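Local atomic coordinates of Nitrate/nitrite sensor protein NarX (Escherichia coli K12, PDB entry 3EZH), a protein that senses nitrate and nitrite, signalling nitrate availability to NarL and that of both ions to NarP, probably by phosphorylating them when nitrate is present. Residues M18-L23 with Q92-L97. Sequence-based numbering, arbitrary orientation.
Sequences MQSYRL and QFVAGL
Val94 meets helix 6-25 with one branch: its CG2 lies 3.8 Å from Ser20 CB and also packs on the Tyr21 ring, 3.8 Å from CE2. With CG1 anti to the backbone N (chi1 166°), CG2 is placed anti to the carbonyl carbon, where it reaches both residues. It approaches the tyrosine obliquely, and the two side chains cross at roughly a right angle. Ser20 CA and Val94 CA are the nearest CA atoms of the two segments, 7.1 Å apart. The helices run antiparallel, with axes 9.7 Å apart locally and directions 172° apart, as neighbours in the four-helix bundle of the periplasmic NarX sensor domain. The one polar side-chain atom in the Phe93 and Leu97 contacts, Ser20 OG, hydrogen-bonds back to Leu16 O within its own helix, which satisfies this buried hydroxyl without a partner on 92-97. The same oxygen sits at the edge of the Phe93 ring, near its plane, 3.5 Å from CD2, and touches Leu97 CD1 at 3.9 Å. Phe93 and Leu97 also pack on Leu65 of helix 59-79. Tyr21 and Val94 instead face the dimer partner, packing on Tyr21 and Met18 of the second subunit, respectively.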
loop_
_atom_site.group_PDB
_atom_site.type_symbol
_atom_site.label_atom_id
_atom_site.label_comp_id
_atom_site.label_asym_id
_atom_site.label_seq_id
_atom_site.Cartn_x
_atom_site.Cartn_y
_atom_site.Cartn_z
HETATM N N MSE A 18 -2.168 -0.275 -2.918
HETATM C CA MSE A 18 -1.957 -1.594 -3.465
HETATM C C MSE A 18 -3.196 -2.075 -4.233
HETATM O O MSE A 18 -3.067 -2.694 -5.305
HETATM C CB MSE A 18 -1.692 -2.602 -2.311
HETATM C CG MSE A 18 -1.475 -4.050 -2.799
HETATM SE SE MSE A 18 -3.165 -5.100 -2.870
HETATM C CE MSE A 18 -3.404 -5.395 -0.995
ATOM N N GLN A 19 -4.408 -1.786 -3.709
ATOM C CA GLN A 19 -5.576 -2.315 -4.368
ATOM C C GLN A 19 -5.805 -1.710 -5.722
ATOM O O GLN A 19 -6.389 -2.371 -6.618
ATOM C CB GLN A 19 -6.795 -2.181 -3.454
ATOM C CG GLN A 19 -6.704 -2.977 -2.156
ATOM C CD GLN A 19 -7.988 -2.813 -1.320
ATOM O OE1 GLN A 19 -9.077 -3.095 -1.804
ATOM N NE2 GLN A 19 -7.850 -2.287 -0.087
ATOM N N SER A 20 -5.330 -0.446 -5.845
ATOM C CA SER A 20 -5.418 0.251 -7.120
ATOM C C SER A 20 -4.559 -0.421 -8.193
ATOM O O SER A 20 -5.035 -0.659 -9.330
ATOM C CB SER A 20 -4.960 1.735 -6.970
ATOM O OG SER A 20 -5.861 2.435 -6.121
ATOM N N TYR A 21 -3.308 -0.740 -7.845
ATOM C CA TYR A 21 -2.424 -1.346 -8.817
ATOM C C TYR A 21 -2.774 -2.817 -8.991
ATOM O O TYR A 21 -2.499 -3.385 -10.050
ATOM C CB TYR A 21 -0.955 -1.190 -8.433
ATOM C CG TYR A 21 -0.313 0.061 -9.110
ATOM C CD1 TYR A 21 -0.059 0.043 -10.470
ATOM C CD2 TYR A 21 -0.044 1.210 -8.391
ATOM C CE1 TYR A 21 0.464 1.188 -11.110
ATOM C CE2 TYR A 21 0.467 2.354 -9.031
ATOM C CZ TYR A 21 0.698 2.312 -10.367
ATOM O OH TYR A 21 1.201 3.456 -11.026
ATOM N N ARG A 22 -3.333 -3.423 -7.960
ATOM C CA ARG A 22 -3.782 -4.815 -8.167
ATOM C C ARG A 22 -4.897 -4.859 -9.212
ATOM O O ARG A 22 -4.931 -5.805 -10.019
ATOM C CB ARG A 22 -4.266 -5.444 -6.818
ATOM C CG ARG A 22 -4.853 -6.882 -7.003
ATOM C CD ARG A 22 -4.912 -7.507 -5.552
ATOM N NE ARG A 22 -6.013 -6.932 -4.805
ATOM C CZ ARG A 22 -6.284 -7.178 -3.513
ATOM N NH1 ARG A 22 -5.498 -7.989 -2.791
ATOM N NH2 ARG A 22 -7.398 -6.645 -2.951
ATOM N N LEU A 23 -5.853 -3.893 -9.204
ATOM C CA LEU A 23 -6.870 -3.905 -10.238
ATOM C C LEU A 23 -6.224 -3.593 -11.605
ATOM O O LEU A 23 -6.603 -4.134 -12.607
ATOM C CB LEU A 23 -7.951 -2.866 -9.905
ATOM C CG LEU A 23 -9.003 -3.330 -8.896
ATOM C CD1 LEU A 23 -9.942 -2.195 -8.412
ATOM C CD2 LEU A 23 -9.891 -4.392 -9.603
ATOM N N GLN A 92 -1.873 8.376 -10.877
ATOM C CA GLN A 92 -2.196 9.608 -10.151
ATOM C C GLN A 92 -3.080 9.350 -8.931
ATOM O O GLN A 92 -2.973 10.018 -7.937
ATOM C CB GLN A 92 -2.925 10.599 -11.088
ATOM C CG GLN A 92 -2.995 12.003 -10.491
ATOM C CD GLN A 92 -1.635 12.571 -10.134
ATOM O OE1 GLN A 92 -0.714 12.508 -10.917
ATOM N NE2 GLN A 92 -1.527 13.142 -8.978
ATOM N N PHE A 93 -3.944 8.344 -9.005
ATOM C CA PHE A 93 -4.785 8.063 -7.872
ATOM C C PHE A 93 -3.915 7.642 -6.698
ATOM O O PHE A 93 -4.219 7.957 -5.559
ATOM C CB PHE A 93 -5.834 6.978 -8.263
ATOM C CG PHE A 93 -6.945 6.814 -7.270
ATOM C CD1 PHE A 93 -8.003 7.751 -7.199
ATOM C CD2 PHE A 93 -6.970 5.713 -6.413
ATOM C CE1 PHE A 93 -9.071 7.589 -6.269
ATOM C CE2 PHE A 93 -8.049 5.561 -5.483
ATOM C CZ PHE A 93 -9.082 6.477 -5.402
ATOM N N VAL A 94 -2.921 6.790 -6.965
ATOM C CA VAL A 94 -2.017 6.356 -5.918
ATOM C C VAL A 94 -1.219 7.565 -5.401
ATOM O O VAL A 94 -0.917 7.638 -4.235
ATOM C CB VAL A 94 -1.099 5.282 -6.472
ATOM C CG1 VAL A 94 0.073 5.035 -5.538
ATOM C CG2 VAL A 94 -1.979 4.051 -6.703
ATOM N N ALA A 95 -0.882 8.547 -6.259
ATOM C CA ALA A 95 -0.170 9.716 -5.718
ATOM C C ALA A 95 -1.086 10.502 -4.783
ATOM O O ALA A 95 -0.645 11.019 -3.730
ATOM C CB ALA A 95 0.276 10.652 -6.904
ATOM N N GLY A 96 -2.362 10.637 -5.156
ATOM C CA GLY A 96 -3.323 11.321 -4.287
ATOM C C GLY A 96 -3.482 10.550 -2.971
ATOM O O GLY A 96 -3.613 11.124 -1.914
ATOM N N LEU A 97 -3.511 9.212 -3.067
ATOM C CA LEU A 97 -3.581 8.412 -1.814
ATOM C C LEU A 97 -2.337 8.631 -0.985
ATOM O O LEU A 97 -2.420 8.628 0.239
ATOM C CB LEU A 97 -3.708 6.905 -2.127
ATOM C CG LEU A 97 -5.133 6.531 -2.612
ATOM C CD1 LEU A 97 -5.067 5.106 -3.339
ATOM C CD2 LEU A 97 -6.090 6.531 -1.449
#